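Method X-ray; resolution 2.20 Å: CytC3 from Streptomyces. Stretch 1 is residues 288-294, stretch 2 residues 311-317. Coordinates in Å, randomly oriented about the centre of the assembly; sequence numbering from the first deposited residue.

Stretch 1 (288-294) AVLTSGV
Stretch 2 311-317: EFVPRQI

A single beta bridge, with no ladder to extend it, joins these two extended segments: Ser292 is bridged to Arg315 at a CA-CA distance of 4.3 Å. The segments run in nearly the same direction, the vectors from CA 289 to 293 and from CA 312 to 316 lying 19° apart, so the pairing is parallel. Arg315 supplies both backbone hydrogen bonds, as a parallel bridge requires. Its N donates to Thr291 O (3.1 Å, N-H...O 176°), and its O accepts from Gly293 N (3.1 Å, 154°). Between these bonds Ser292 CA approaches Arg315 O to 3.2 Å, a CA-H...O contact with an angle of 121° at the hydrogen.

Backbone torsions set this geometry. Ser292 is almost fully stretched (phi/psi -168/164), following Thr291 at -93/-11, whereas Arg315 lies at -80/146. Gly293 then adopts 65/-144, a positive phi that by itself favours glycine. Its carbonyl accepts a hydrogen bond from a side chain rather than from backbone: Gln316 NE2 donates to Gly293 O at 3.0 Å and 159°. Gln316 has its CA-to-CB bond sideways, but chi1 -50° (m), chi2 -60° (m) and chi3 -26° fold the amide back within reach.

Upstream, the segments stand farther apart, and a water fills the interval. Water 1 donates to Leu290 O and to Phe312 O, each at 2.7 Å, linking two carbonyls that could not bond to each other. Beside it, Val289 (phi/psi -108/125, chi1 174°, t) and Phe312 (-96/103, chi1 -66°, m; chi2 -68°) point toward the opposing segment. Val289 CG1 sits over one face of the ring, 3.9 Å from its centroid and 23° off the normal, with Phe312 CG the nearest ring atom at 3.7 Å. Both residues are buried, and a branched aliphatic suits an aromatic face.

Pro314 (-49/130, C-gamma exo) has the largest area covered by the partner segment, 57 of the 356 Å² buried in total on both sides. Leu290 CD1 lies 3.3 Å from Pro314 CG; the leucine starts sideways at -84/109, and chi1 -157° (t) with an off-well chi2 of -130° brings its end nearer. Having no amide hydrogen, proline loses no donor by packing here. Pro314 CB also lies 3.5 Å from Gly293 O.

Arg315 has its CA-to-CB bond sideways, and chi1 to chi3 near 180° (t), then chi4 of 80°, carry its end off from the first stretch, where NE and NH2 are bonded elsewhere in the structure. Thr291 directs CB away with chi1 70° (p), leaving its carbonyl to make the contact.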

ATOM      1  N   ALA A 288     -12.103   0.706  -6.166  1.00 37.66           N
ATOM      2  CA  ALA A 288     -11.199  -0.276  -5.600  1.00 38.46           C
ATOM      3  C   ALA A 288     -10.939  -1.247  -6.757  1.00 38.64           C
ATOM      4  O   ALA A 288     -11.789  -1.420  -7.633  1.00 38.65           O
ATOM      5  CB  ALA A 288     -11.857  -0.999  -4.429  1.00 37.08           C
ATOM      6  N   VAL A 289      -9.767  -1.867  -6.773  1.00 38.85           N
ATOM      7  CA  VAL A 289      -9.423  -2.790  -7.844  1.00 37.58           C
ATOM      8  C   VAL A 289      -9.419  -4.233  -7.377  1.00 38.83           C
ATOM      9  O   VAL A 289      -8.737  -4.581  -6.411  1.00 39.18           O
ATOM     10  CB  VAL A 289      -8.029  -2.459  -8.432  1.00 38.14           C
ATOM     11  CG1 VAL A 289      -7.618  -3.524  -9.449  1.00 36.44           C
ATOM     12  CG2 VAL A 289      -8.057  -1.084  -9.089  1.00 36.54           C
ATOM     13  N   LEU A 290     -10.192  -5.067  -8.065  1.00 38.81           N
ATOM     14  CA  LEU A 290     -10.265  -6.490  -7.750  1.00 40.05           C
ATOM     15  C   LEU A 290      -9.066  -7.085  -8.488  1.00 39.34           C
ATOM     16  O   LEU A 290      -9.067  -7.166  -9.714  1.00 39.27           O
ATOM     17  CB  LEU A 290     -11.571  -7.084  -8.297  1.00 40.29           C
ATOM     18  CG  LEU A 290     -12.178  -8.366  -7.707  1.00 42.22           C
ATOM     19  CD1 LEU A 290     -12.499  -9.323  -8.839  1.00 40.85           C
ATOM     20  CD2 LEU A 290     -11.250  -9.014  -6.711  1.00 40.69           C
ATOM     21  N   THR A 291      -8.052  -7.506  -7.742  1.00 38.35           N
ATOM     22  CA  THR A 291      -6.835  -8.037  -8.344  1.00 36.58           C
ATOM     23  C   THR A 291      -6.811  -9.546  -8.521  1.00 38.53           C
ATOM     24  O   THR A 291      -5.929 -10.082  -9.191  1.00 37.81           O
ATOM     25  CB  THR A 291      -5.607  -7.636  -7.514  1.00 35.47           C
ATOM     26  OG1 THR A 291      -5.616  -8.353  -6.270  1.00 36.90           O
ATOM     27  CG2 THR A 291      -5.629  -6.148  -7.225  1.00 33.07           C
ATOM     28  N   SER A 292      -7.769 -10.231  -7.911  1.00 39.79           N
ATOM     29  CA  SER A 292      -7.836 -11.680  -8.008  1.00 40.07           C
ATOM     30  C   SER A 292      -9.174 -12.174  -7.483  1.00 40.92           C
ATOM     31  O   SER A 292      -9.886 -11.440  -6.800  1.00 41.73           O
ATOM     32  CB  SER A 292      -6.703 -12.303  -7.202  1.00 40.21           C
ATOM     33  OG  SER A 292      -6.712 -11.799  -5.883  1.00 40.88           O
ATOM     34  N   GLY A 293      -9.512 -13.420  -7.797  1.00 40.03           N
ATOM     35  CA  GLY A 293     -10.781 -13.964  -7.344  1.00 41.22           C
ATOM     36  C   GLY A 293     -11.985 -13.256  -7.941  1.00 40.38           C
ATOM     37  O   GLY A 293     -11.961 -12.832  -9.097  1.00 41.86           O
ATOM     38  N   VAL A 294     -13.040 -13.116  -7.146  1.00 40.56           N
ATOM     39  CA  VAL A 294     -14.271 -12.469  -7.592  1.00 39.61           C
ATOM     40  C   VAL A 294     -14.828 -11.643  -6.454  1.00 41.09           C
ATOM     41  O   VAL A 294     -14.426 -11.813  -5.306  1.00 41.27           O
ATOM     42  CB  VAL A 294     -15.361 -13.497  -7.962  1.00 40.45           C
ATOM     43  CG1 VAL A 294     -14.954 -14.299  -9.190  1.00 35.03           C
ATOM     44  CG2 VAL A 294     -15.615 -14.420  -6.764  1.00 36.93           C
ATOM     45  N   GLU A 311      -6.982  -2.456 -18.535  1.00 43.29           N
ATOM     46  CA  GLU A 311      -7.978  -3.379 -18.017  1.00 43.85           C
ATOM     47  C   GLU A 311      -7.450  -4.217 -16.869  1.00 41.67           C
ATOM     48  O   GLU A 311      -6.399  -4.840 -16.987  1.00 39.74           O
ATOM     49  CB  GLU A 311      -8.444  -4.294 -19.150  1.00 48.20           C
ATOM     50  CG  GLU A 311      -9.663  -5.129 -18.840  1.00 54.99           C
ATOM     51  CD  GLU A 311     -10.875  -4.281 -18.513  1.00 60.26           C
ATOM     52  OE1 GLU A 311     -11.121  -3.285 -19.234  1.00 61.24           O
ATOM     53  OE2 GLU A 311     -11.584  -4.618 -17.539  1.00 62.54           O
ATOM     54  N   PHE A 312      -8.185  -4.233 -15.760  1.00 39.91           N
ATOM     55  CA  PHE A 312      -7.794  -5.017 -14.591  1.00 38.83           C
ATOM     56  C   PHE A 312      -8.525  -6.352 -14.639  1.00 40.31           C
ATOM     57  O   PHE A 312      -9.715  -6.428 -14.327  1.00 41.98           O
ATOM     58  CB  PHE A 312      -8.171  -4.293 -13.298  1.00 37.51           C
ATOM     59  CG  PHE A 312      -7.421  -3.010 -13.072  1.00 37.44           C
ATOM     60  CD1 PHE A 312      -6.052  -3.024 -12.802  1.00 37.17           C
ATOM     61  CD2 PHE A 312      -8.084  -1.789 -13.125  1.00 34.55           C
ATOM     62  CE1 PHE A 312      -5.353  -1.835 -12.589  1.00 35.50           C
ATOM     63  CE2 PHE A 312      -7.396  -0.596 -12.915  1.00 36.98           C
ATOM     64  CZ  PHE A 312      -6.026  -0.618 -12.645  1.00 35.17           C
ATOM     65  N   VAL A 313      -7.818  -7.405 -15.031  1.00 39.28           N
ATOM     66  CA  VAL A 313      -8.427  -8.722 -15.115  1.00 39.11           C
ATOM     67  C   VAL A 313      -7.997  -9.554 -13.917  1.00 38.79           C
ATOM     68  O   VAL A 313      -6.835  -9.928 -13.795  1.00 41.52           O
ATOM     69  CB  VAL A 313      -8.035  -9.429 -16.439  1.00 38.80           C
ATOM     70  CG1 VAL A 313      -8.835 -10.713 -16.608  1.00 38.14           C
ATOM     71  CG2 VAL A 313      -8.296  -8.495 -17.612  1.00 35.26           C
ATOM     72  N   PRO A 314      -8.939  -9.857 -13.013  1.00 38.47           N
ATOM     73  CA  PRO A 314      -8.644 -10.645 -11.815  1.00 38.13           C
ATOM     74  C   PRO A 314      -7.863 -11.916 -12.096  1.00 40.04           C
ATOM     75  O   PRO A 314      -8.224 -12.700 -12.969  1.00 41.88           O
ATOM     76  CB  PRO A 314     -10.027 -10.927 -11.238  1.00 37.27           C
ATOM     77  CG  PRO A 314     -10.804  -9.722 -11.639  1.00 36.64           C
ATOM     78  CD  PRO A 314     -10.369  -9.503 -13.069  1.00 37.54           C
ATOM     79  N   ARG A 315      -6.790 -12.112 -11.345  1.00 40.52           N
ATOM     80  CA  ARG A 315      -5.945 -13.287 -11.481  1.00 40.91           C
ATOM     81  C   ARG A 315      -6.568 -14.481 -10.751  1.00 42.16           C
ATOM     82  O   ARG A 315      -7.211 -14.320  -9.718  1.00 42.19           O
ATOM     83  CB  ARG A 315      -4.565 -12.975 -10.902  1.00 39.69           C
ATOM     84  CG  ARG A 315      -3.617 -14.152 -10.767  1.00 39.42           C
ATOM     85  CD  ARG A 315      -2.265 -13.654 -10.247  1.00 38.91           C
ATOM     86  NE  ARG A 315      -1.361 -14.740  -9.880  1.00 38.03           N
ATOM     87  CZ  ARG A 315      -0.633 -15.442 -10.740  1.00 38.20           C
ATOM     88  NH1 ARG A 315      -0.688 -15.178 -12.040  1.00 38.34           N
ATOM     89  NH2 ARG A 315       0.153 -16.414 -10.295  1.00 38.22           N
ATOM     90  N   GLN A 316      -6.374 -15.676 -11.295  1.00 43.51           N
ATOM     91  CA  GLN A 316      -6.902 -16.888 -10.686  1.00 45.61           C
ATOM     92  C   GLN A 316      -5.786 -17.927 -10.645  1.00 48.99           C
ATOM     93  O   GLN A 316      -5.037 -18.074 -11.611  1.00 50.23           O
ATOM     94  CB  GLN A 316      -8.073 -17.454 -11.506  1.00 44.33           C
ATOM     95  CG  GLN A 316      -9.179 -16.465 -11.876  1.00 42.86           C
ATOM     96  CD  GLN A 316      -9.849 -15.846 -10.664  1.00 43.15           C
ATOM     97  OE1 GLN A 316      -9.870 -16.437  -9.586  1.00 43.47           O
ATOM     98  NE2 GLN A 316     -10.413 -14.655 -10.842  1.00 41.63           N
ATOM     99  N   ILE A 317      -5.674 -18.637  -9.527  1.00 52.38           N
ATOM    100  CA  ILE A 317      -4.667 -19.686  -9.379  1.00 56.26           C
ATOM    101  C   ILE A 317      -5.329 -21.018  -8.977  1.00 58.52           C
ATOM    102  O   ILE A 317      -6.574 -21.030  -8.807  1.00 57.93           O
ATOM    103  CB  ILE A 317      -3.605 -19.310  -8.314  1.00 57.01           C
ATOM    104  CG1 ILE A 317      -4.286 -19.023  -6.976  1.00 56.73           C
ATOM    105  CG2 ILE A 317      -2.800 -18.104  -8.779  1.00 56.48           C
ATOM    106  CD1 ILE A 317      -3.321 -18.595  -5.891  1.00 58.75           C
TER
HETATM  107  O   HOH W   1     -10.685  -6.437 -11.782  1.00 37.74           O